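Local atomic coordinates of mitochondrial association factor 1 (Toxoplasma gondii, PDB entry 6BXS), a protein that is a macro-domain protein from a Toxoplasma locus required for direct manipulation of host mitochondria, in which it probably takes part. Residues D7-R12 and T263-L268; R228-I233 and E259-A264; V239-A244 and L254-E259. One frame throughout, in Å; residues are numbered along the deposited sequence.

Contact 1: residues D7-R12 and T263-L268; sequences DPLTLR and TALRGL. With SO4 (sulfate ion), chain H.
Leu-11 and Leu-265 make the tight part of this contact, with CD1 of Leu-11 lying 3.6 Å from CD1 of Leu-265. The two side chains cross at about a right angle and meet methyl to methyl. Leu-265 leaves the helix with CG anti to its backbone nitrogen (chi1 177°), and its two branches serve different partners. CD1 takes Leu-11, while CD2 reaches Leu-9 more loosely, at 4.3 Å from Leu-9 CD2; Leu-9 is exposed, whereas Leu-11 and Leu-265 are only partly so. Leu-9 and Leu-11 are two apart on strand 8-13 and so present their side chains to the helix from the same face. Strand 8-13 is an outermost strand of the sheet, hydrogen-bonded to strand 19-24, and Leu-265 also touches Phe-23 of that inner strand. At the start of strand 8-13, Pro-8 is the centre of an inverse gamma turn, closed by a bond of 2.9 Å from Leu-9 N to Asp-7 O.

Arg-266, the next residue after Leu-265, is exposed and turns to the solvent side, where it takes a bent course to a sulfate ion, probably from the crystallisation liquor. Its NH1 donates to sulfate O3 at 2.8 Å with an N-H...O angle of 151°, and the sulfur lies in the guanidinium plane, at its edge.

Across the strand-helix interface itself the chemistry is purely apolar and small in area: four leucine methyls lay the opening of helix 263-276, through Leu-265 alone in this contact, against the edge strand, without directional bonds that would fix their register.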
loop_
_atom_site.group_PDB
_atom_site.type_symbol
_atom_site.label_atom_id
_atom_site.label_comp_id
_atom_site.label_asym_id
_atom_site.label_seq_id
_atom_site.Cartn_x
_atom_site.Cartn_y
_atom_site.Cartn_z
ATOM N N ASP A 7 -17.046 10.358 -3.802
ATOM C CA ASP A 7 -16.648 11.678 -4.287
ATOM C C ASP A 7 -15.138 11.878 -4.173
ATOM O O ASP A 7 -14.600 11.878 -3.068
ATOM C CB ASP A 7 -17.370 12.777 -3.502
ATOM C CG ASP A 7 -16.978 14.172 -3.962
ATOM O OD1 ASP A 7 -16.896 14.391 -5.189
ATOM O OD2 ASP A 7 -16.742 15.046 -3.100
ATOM N N PRO A 8 -14.447 12.056 -5.312
ATOM C CA PRO A 8 -13.002 12.282 -5.223
ATOM C C PRO A 8 -12.665 13.728 -4.852
ATOM O O PRO A 8 -12.350 14.538 -5.727
ATOM C CB PRO A 8 -12.514 11.934 -6.631
ATOM C CG PRO A 8 -13.657 12.285 -7.512
ATOM C CD PRO A 8 -14.912 12.030 -6.712
ATOM N N LEU A 9 -12.744 14.046 -3.563
ATOM C CA LEU A 9 -12.377 15.372 -3.079
ATOM C C LEU A 9 -10.885 15.608 -3.285
ATOM O O LEU A 9 -10.053 14.863 -2.764
ATOM C CB LEU A 9 -12.743 15.530 -1.600
ATOM C CG LEU A 9 -12.210 16.767 -0.871
ATOM C CD1 LEU A 9 -12.726 18.053 -1.503
ATOM C CD2 LEU A 9 -12.581 16.702 0.603
ATOM N N THR A 10 -10.557 16.649 -4.046
ATOM C CA THR A 10 -9.172 16.972 -4.369
ATOM C C THR A 10 -8.749 18.264 -3.678
ATOM O O THR A 10 -9.422 19.290 -3.799
ATOM C CB THR A 10 -8.972 17.109 -5.890
ATOM O OG1 THR A 10 -9.398 15.906 -6.540
ATOM C CG2 THR A 10 -7.510 17.367 -6.224
ATOM N N LEU A 11 -7.633 18.202 -2.956
ATOM C CA LEU A 11 -7.106 19.351 -2.227
ATOM C C LEU A 11 -5.610 19.507 -2.474
ATOM O O LEU A 11 -4.871 18.524 -2.499
ATOM C CB LEU A 11 -7.378 19.204 -0.728
ATOM C CG LEU A 11 -8.853 19.150 -0.320
ATOM C CD1 LEU A 11 -8.985 18.820 1.157
ATOM C CD2 LEU A 11 -9.555 20.460 -0.636
ATOM N N ARG A 12 -5.171 20.751 -2.651
ATOM C CA ARG A 12 -3.768 21.043 -2.916
ATOM C C ARG A 12 -3.014 21.295 -1.618
ATOM O O ARG A 12 -3.524 21.953 -0.713
ATOM C CB ARG A 12 -3.636 22.253 -3.839
ATOM C CG ARG A 12 -2.201 22.612 -4.183
ATOM C CD ARG A 12 -2.135 23.381 -5.490
ATOM N NE ARG A 12 -2.503 22.533 -6.622
ATOM C CZ ARG A 12 -2.956 22.982 -7.787
ATOM N NH1 ARG A 12 -3.115 24.283 -7.995
ATOM N NH2 ARG A 12 -3.261 22.124 -8.751
ATOM N N THR A 263 -9.835 10.469 8.971
ATOM C CA THR A 263 -8.614 10.750 9.714
ATOM C C THR A 263 -7.429 11.072 8.804
ATOM O O THR A 263 -6.595 11.909 9.147
ATOM C CB THR A 263 -8.258 9.560 10.627
ATOM O OG1 THR A 263 -9.217 9.485 11.689
ATOM C CG2 THR A 263 -6.869 9.705 11.233
ATOM N N ALA A 264 -7.352 10.411 7.651
ATOM C CA ALA A 264 -6.271 10.673 6.705
ATOM C C ALA A 264 -6.303 12.132 6.260
ATOM O O ALA A 264 -5.278 12.813 6.244
ATOM C CB ALA A 264 -6.375 9.749 5.501
ATOM N N LEU A 265 -7.494 12.599 5.908
ATOM C CA LEU A 265 -7.705 13.986 5.514
ATOM C C LEU A 265 -7.330 14.955 6.635
ATOM O O LEU A 265 -6.548 15.879 6.426
ATOM C CB LEU A 265 -9.166 14.192 5.107
ATOM C CG LEU A 265 -9.596 15.612 4.724
ATOM C CD1 LEU A 265 -8.831 16.106 3.509
ATOM C CD2 LEU A 265 -11.091 15.653 4.467
ATOM N N ARG A 266 -7.885 14.733 7.824
ATOM C CA ARG A 266 -7.668 15.639 8.952
ATOM C C ARG A 266 -6.202 15.757 9.346
ATOM O O ARG A 266 -5.739 16.837 9.710
ATOM C CB ARG A 266 -8.471 15.180 10.168
ATOM C CG ARG A 266 -9.938 15.562 10.134
ATOM C CD ARG A 266 -10.442 15.853 11.536
ATOM N NE ARG A 266 -11.840 15.476 11.713
ATOM C CZ ARG A 266 -12.537 15.699 12.822
ATOM N NH1 ARG A 266 -11.972 16.307 13.857
ATOM N NH2 ARG A 266 -13.804 15.317 12.892
ATOM N N GLY A 267 -5.479 14.643 9.292
ATOM C CA GLY A 267 -4.074 14.641 9.651
ATOM C C GLY A 267 -3.264 15.530 8.728
ATOM O O GLY A 267 -2.406 16.292 9.176
ATOM N N LEU A 268 -3.543 15.437 7.433
ATOM C CA LEU A 268 -2.826 16.226 6.438
ATOM C C LEU A 268 -3.273 17.686 6.451
ATOM O O LEU A 268 -2.466 18.584 6.218
ATOM C CB LEU A 268 -3.017 15.623 5.044
ATOM C CG LEU A 268 -2.017 14.523 4.673
ATOM C CD1 LEU A 268 -2.477 13.761 3.436
ATOM C CD2 LEU A 268 -0.626 15.105 4.449
HETATM S S SO4 H . -8.260 17.514 14.231
HETATM O O1 SO4 H . -7.914 17.606 15.648
HETATM O O2 SO4 H . -8.063 16.139 13.776
HETATM O O3 SO4 H . -9.658 17.895 14.042
HETATM O O4 SO4 H . -7.405 18.416 13.464
#

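Contact 2: residues R228-I233 and E259-A264; sequences RGLHSI and EPSDTA
Leu-230 reaches from the start of helix 230-248 toward Thr-263 and Ser-261. Its CB comes first to Thr-263, 3.7 Å from OG1. From there CG turns anti to the carbonyl carbon (chi1 -84°), carrying the branch on to Ser-261. At the tip, CD1 lies 3.6 Å from Ser-261 OG, with CB of the same serine a little farther off. The backbone of Leu-230 takes part too: its carbonyl O is 3.1 Å from Thr-263 CG2, a short contact of methyl against oxygen, not a hydrogen bond.

The hydroxyls that the leucine covers are tied together on their own side. Thr-263 OG1 donates to Ser-261 OG, which in turn donates to Glu-259 OE1 at 2.5 Å, on the syn side of the carboxylate. The same oxygen is met from above the carboxylate plane by Ser-261 N. The second carboxylate oxygen, OE2, receives Thr-263 N at 2.6 Å, nearly along its own C-O axis. Glu-259 thus spans the type I turn from Glu-259 to Asp-262 and holds an amide in the opening turn of helix 263-276, whereas Asp-262, at the N-cap position, makes no side-chain capping bond. The amides and the helix start would probably stabilise a negative charge on Glu-259.

In the fold, the contact brings the beginnings of helices 230-248 and 263-276 together. Leu-218 touches both Leu-230 and Thr-263, Ile-233 packs on Tyr-182 and Tyr-186 of helix 179-202, and strand 253-256 leads into the turn from the sheet.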
loop_
_atom_site.group_PDB
_atom_site.type_symbol
_atom_site.label_atom_id
_atom_site.label_comp_id
_atom_site.label_asym_id
_atom_site.label_seq_id
_atom_site.Cartn_x
_atom_site.Cartn_y
_atom_site.Cartn_z
ATOM N N ARG A 228 -4.377 2.491 20.253
ATOM C CA ARG A 228 -3.962 3.796 19.740
ATOM C C ARG A 228 -5.129 4.617 19.195
ATOM O O ARG A 228 -6.022 4.090 18.532
ATOM C CB ARG A 228 -2.904 3.618 18.648
ATOM C CG ARG A 228 -2.384 4.926 18.080
ATOM C CD ARG A 228 -1.159 4.718 17.202
ATOM N NE ARG A 228 0.042 4.450 17.989
ATOM C CZ ARG A 228 0.747 5.382 18.625
ATOM N NH1 ARG A 228 0.375 6.656 18.576
ATOM N NH2 ARG A 228 1.826 5.042 19.315
ATOM N N GLY A 229 -5.106 5.916 19.483
ATOM C CA GLY A 229 -6.123 6.832 18.998
ATOM C C GLY A 229 -5.927 7.146 17.528
ATOM O O GLY A 229 -4.797 7.211 17.044
ATOM N N LEU A 230 -7.030 7.346 16.814
ATOM C CA LEU A 230 -6.973 7.567 15.375
ATOM C C LEU A 230 -6.282 8.881 15.029
ATOM O O LEU A 230 -5.647 8.991 13.983
ATOM C CB LEU A 230 -8.381 7.540 14.776
ATOM C CG LEU A 230 -8.932 6.151 14.448
ATOM C CD1 LEU A 230 -10.413 6.226 14.106
ATOM C CD2 LEU A 230 -8.155 5.518 13.301
ATOM N N HIS A 231 -6.396 9.873 15.905
ATOM C CA HIS A 231 -5.763 11.165 15.662
ATOM C C HIS A 231 -4.252 11.015 15.523
ATOM O O HIS A 231 -3.645 11.578 14.611
ATOM C CB HIS A 231 -6.084 12.154 16.782
ATOM C CG HIS A 231 -5.301 13.427 16.696
ATOM N ND1 HIS A 231 -4.089 13.599 17.331
ATOM C CD2 HIS A 231 -5.549 14.583 16.038
ATOM C CE1 HIS A 231 -3.628 14.810 17.073
ATOM N NE2 HIS A 231 -4.495 15.427 16.290
ATOM N N SER A 232 -3.649 10.252 16.429
ATOM C CA SER A 232 -2.205 10.040 16.408
ATOM C C SER A 232 -1.769 9.320 15.135
ATOM O O SER A 232 -0.623 9.444 14.707
ATOM C CB SER A 232 -1.764 9.239 17.632
ATOM O OG SER A 232 -2.300 7.928 17.597
ATOM N N ILE A 233 -2.689 8.569 14.536
ATOM C CA ILE A 233 -2.394 7.815 13.322
ATOM C C ILE A 233 -2.495 8.711 12.091
ATOM O O ILE A 233 -1.728 8.561 11.139
ATOM C CB ILE A 233 -3.340 6.606 13.180
ATOM C CG1 ILE A 233 -3.095 5.632 14.338
ATOM C CG2 ILE A 233 -3.139 5.918 11.828
ATOM C CD1 ILE A 233 -3.901 4.352 14.282
ATOM N N GLU A 259 -12.492 6.211 5.230
ATOM C CA GLU A 259 -12.971 5.599 6.460
ATOM C C GLU A 259 -13.748 6.668 7.235
ATOM O O GLU A 259 -13.407 7.852 7.163
ATOM C CB GLU A 259 -11.816 5.016 7.283
ATOM C CG GLU A 259 -10.614 5.936 7.479
ATOM C CD GLU A 259 -10.768 6.894 8.645
ATOM O OE1 GLU A 259 -11.540 6.596 9.582
ATOM O OE2 GLU A 259 -10.102 7.948 8.625
ATOM N N PRO A 260 -14.808 6.257 7.958
ATOM C CA PRO A 260 -15.797 7.189 8.523
ATOM C C PRO A 260 -15.250 8.405 9.285
ATOM O O PRO A 260 -15.917 9.441 9.280
ATOM C CB PRO A 260 -16.595 6.293 9.473
ATOM C CG PRO A 260 -16.541 4.959 8.840
ATOM C CD PRO A 260 -15.173 4.852 8.231
ATOM N N SER A 261 -14.084 8.298 9.917
ATOM C CA SER A 261 -13.557 9.405 10.723
ATOM C C SER A 261 -12.740 10.408 9.904
ATOM O O SER A 261 -12.291 11.426 10.437
ATOM C CB SER A 261 -12.695 8.867 11.870
ATOM O OG SER A 261 -11.461 8.360 11.394
ATOM N N ASP A 262 -12.551 10.117 8.618
ATOM C CA ASP A 262 -11.831 11.005 7.704
ATOM C C ASP A 262 -10.465 11.405 8.271
ATOM O O ASP A 262 -9.985 12.520 8.061
ATOM C CB ASP A 262 -12.685 12.249 7.405
ATOM C CG ASP A 262 -13.100 12.345 5.941
ATOM O OD1 ASP A 262 -12.431 11.746 5.073
ATOM O OD2 ASP A 262 -14.102 13.037 5.657
ATOM N N THR A 263 -9.835 10.469 8.971
ATOM C CA THR A 263 -8.614 10.750 9.714
ATOM C C THR A 263 -7.429 11.072 8.804
ATOM O O THR A 263 -6.595 11.909 9.147
ATOM C CB THR A 263 -8.258 9.560 10.627
ATOM O OG1 THR A 263 -9.217 9.485 11.689
ATOM C CG2 THR A 263 -6.869 9.705 11.233
ATOM N N ALA A 264 -7.352 10.411 7.651
ATOM C CA ALA A 264 -6.271 10.673 6.705
ATOM C C ALA A 264 -6.303 12.132 6.260
ATOM O O ALA A 264 -5.278 12.813 6.244
ATOM C CB ALA A 264 -6.375 9.749 5.501
#

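Contact 3: residues V239-A244 and L254-E259; sequences VAVEAA and LQFMYE
Helix 230-248 lies over strand 253-256 with the CA atoms of Val-241 and Leu-254, the nearest pair, 9.5 Å apart, a spacing bridged by side chains alone. The two elements are the helix and the second strand of a beta-alpha-beta unit whose first strand, 213-216, runs parallel to and beside 253-256 in the mixed sheet of the macro domain.

On the helix side the work falls to one residue. Val-241 sends its two methyls to two different residues of the strand. CG1, anti to the backbone nitrogen (chi1 166°), meets CD1 of Leu-254 at 3.8 Å, and here the two side chains reach for each other tip to tip. CG2 goes to Phe-256 instead; this time the side chains run past each other in opposite directions. Leu-254 and Phe-256 are two apart on the strand, so both point to the face on which helix 230-248 lies, while Gln-255 between them bonds through OE1 to Arg-215 and through NE2 to Glu-253.

All three touching residues are buried, and the surroundings extend the same apolar layer. Met-190 of helix 179-202 packs on Val-241, Ile-214 and Val-21 touch Leu-254 from the two neighbouring strands, and Leu-216 and Val-21 do likewise for Phe-256. The ring of Phe-256 also meets that of Phe-23, their planes only about 10° apart. Val-241 thus lies between the sheet and helix 179-202, touching both, and its branching lets it serve both strand residues at once.

Phe-256 offers it the rim of the ring rather than a face: Val-241 CG2 lies near the ring plane, 3.9 Å from CZ.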
loop_
_atom_site.group_PDB
_atom_site.type_symbol
_atom_site.label_atom_id
_atom_site.label_comp_id
_atom_site.label_asym_id
_atom_site.label_seq_id
_atom_site.Cartn_x
_atom_site.Cartn_y
_atom_site.Cartn_z
ATOM N N VAL A 239 2.736 13.143 8.459
ATOM C CA VAL A 239 4.163 13.425 8.555
ATOM C C VAL A 239 4.979 12.442 7.712
ATOM O O VAL A 239 5.991 12.816 7.118
ATOM C CB VAL A 239 4.634 13.378 10.025
ATOM C CG1 VAL A 239 6.153 13.438 10.121
ATOM C CG2 VAL A 239 4.018 14.527 10.809
ATOM N N ALA A 240 4.541 11.188 7.662
ATOM C CA ALA A 240 5.224 10.179 6.859
ATOM C C ALA A 240 5.109 10.504 5.373
ATOM O O ALA A 240 6.057 10.314 4.610
ATOM C CB ALA A 240 4.660 8.795 7.144
ATOM N N VAL A 241 3.941 10.989 4.965
ATOM C CA VAL A 241 3.718 11.379 3.579
ATOM C C VAL A 241 4.595 12.574 3.203
ATOM O O VAL A 241 5.179 12.602 2.120
ATOM C CB VAL A 241 2.233 11.718 3.328
ATOM C CG1 VAL A 241 2.047 12.450 1.998
ATOM C CG2 VAL A 241 1.389 10.445 3.351
ATOM N N GLU A 242 4.680 13.559 4.094
ATOM C CA GLU A 242 5.507 14.743 3.856
ATOM C C GLU A 242 6.964 14.364 3.619
ATOM O O GLU A 242 7.604 14.876 2.699
ATOM C CB GLU A 242 5.418 15.715 5.036
ATOM C CG GLU A 242 4.079 16.429 5.171
ATOM C CD GLU A 242 4.019 17.327 6.396
ATOM O OE1 GLU A 242 4.546 18.458 6.333
ATOM O OE2 GLU A 242 3.447 16.902 7.422
ATOM N N ALA A 243 7.478 13.462 4.451
ATOM C CA ALA A 243 8.872 13.046 4.365
ATOM C C ALA A 243 9.138 12.276 3.077
ATOM O O ALA A 243 10.184 12.443 2.452
ATOM C CB ALA A 243 9.245 12.197 5.574
ATOM N N ALA A 244 8.188 11.428 2.691
ATOM C CA ALA A 244 8.330 10.607 1.494
ATOM C C ALA A 244 8.311 11.458 0.226
ATOM O O ALA A 244 9.102 11.229 -0.689
ATOM C CB ALA A 244 7.230 9.561 1.440
ATOM N N LEU A 254 -1.234 10.855 -5.349
ATOM C CA LEU A 254 -1.685 10.241 -4.104
ATOM C C LEU A 254 -3.207 10.261 -3.988
ATOM O O LEU A 254 -3.843 11.303 -4.167
ATOM C CB LEU A 254 -1.072 10.954 -2.896
ATOM C CG LEU A 254 0.439 10.829 -2.691
ATOM C CD1 LEU A 254 0.866 11.642 -1.478
ATOM C CD2 LEU A 254 0.851 9.380 -2.526
ATOM N N GLN A 255 -3.777 9.098 -3.690
ATOM C CA GLN A 255 -5.200 8.970 -3.400
ATOM C C GLN A 255 -5.375 8.250 -2.071
ATOM O O GLN A 255 -4.693 7.260 -1.806
ATOM C CB GLN A 255 -5.924 8.204 -4.506
ATOM C CG GLN A 255 -5.678 8.723 -5.906
ATOM C CD GLN A 255 -6.388 7.892 -6.957
ATOM O OE1 GLN A 255 -7.035 6.891 -6.642
ATOM N NE2 GLN A 255 -6.273 8.302 -8.213
ATOM N N PHE A 256 -6.285 8.750 -1.240
ATOM C CA PHE A 256 -6.592 8.117 0.038
ATOM C C PHE A 256 -8.015 7.579 0.060
ATOM O O PHE A 256 -8.969 8.295 -0.247
ATOM C CB PHE A 256 -6.382 9.098 1.189
ATOM C CG PHE A 256 -4.939 9.332 1.524
ATOM C CD1 PHE A 256 -4.264 8.463 2.364
ATOM C CD2 PHE A 256 -4.255 10.412 0.996
ATOM C CE1 PHE A 256 -2.933 8.669 2.672
ATOM C CE2 PHE A 256 -2.924 10.623 1.302
ATOM C CZ PHE A 256 -2.263 9.750 2.140
ATOM N N MET A 257 -8.143 6.310 0.428
ATOM C CA MET A 257 -9.441 5.659 0.530
ATOM C C MET A 257 -10.200 6.200 1.734
ATOM O O MET A 257 -9.626 6.894 2.575
ATOM C CB MET A 257 -9.269 4.145 0.641
ATOM C CG MET A 257 -8.491 3.537 -0.516
ATOM S SD MET A 257 -7.999 1.831 -0.222
ATOM C CE MET A 257 -9.598 1.031 -0.113
ATOM N N TYR A 258 -11.485 5.871 1.821
ATOM C CA TYR A 258 -12.347 6.459 2.836
ATOM C C TYR A 258 -12.515 5.575 4.064
ATOM O O TYR A 258 -12.651 4.357 3.957
ATOM C CB TYR A 258 -13.726 6.757 2.250
ATOM C CG TYR A 258 -14.671 7.396 3.244
ATOM C CD1 TYR A 258 -14.643 8.765 3.476
ATOM C CD2 TYR A 258 -15.583 6.629 3.958
ATOM C CE1 TYR A 258 -15.503 9.353 4.386
ATOM C CE2 TYR A 258 -16.446 7.208 4.871
ATOM C CZ TYR A 258 -16.401 8.570 5.080
ATOM O OH TYR A 258 -17.259 9.152 5.986
ATOM N N GLU A 259 -12.492 6.211 5.230
ATOM C CA GLU A 259 -12.971 5.599 6.460
ATOM C C GLU A 259 -13.748 6.668 7.235
ATOM O O GLU A 259 -13.407 7.852 7.163
ATOM C CB GLU A 259 -11.816 5.016 7.283
ATOM C CG GLU A 259 -10.614 5.936 7.479
ATOM C CD GLU A 259 -10.768 6.894 8.645
ATOM O OE1 GLU A 259 -11.540 6.596 9.582
ATOM O OE2 GLU A 259 -10.102 7.948 8.625
#

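How the contacts relate
Contact 1 is a surface contact, contact 2 partly buried and contact 3 buried, its centre about 10 Å from the centre of the chain, against about 17 Å for the centres of contacts 1 and 2. Contacts 1 and 2 share Thr-263 and Ala-264 on helix 263-276; contacts 2 and 3 share helix 230-248 and Glu-259. Phe-256 joins the sites, touching Leu-268 through CE2 and Ala-264 through CD1. Contacts 1 and 3 set a helix on the same sheet by apolar packing, one at the edge strand, the other over the inner strand 253-256; in contact 2 Leu-230 packs against a hydrogen-bonded cluster formed wholly within 259-264, bringing two helix starts together.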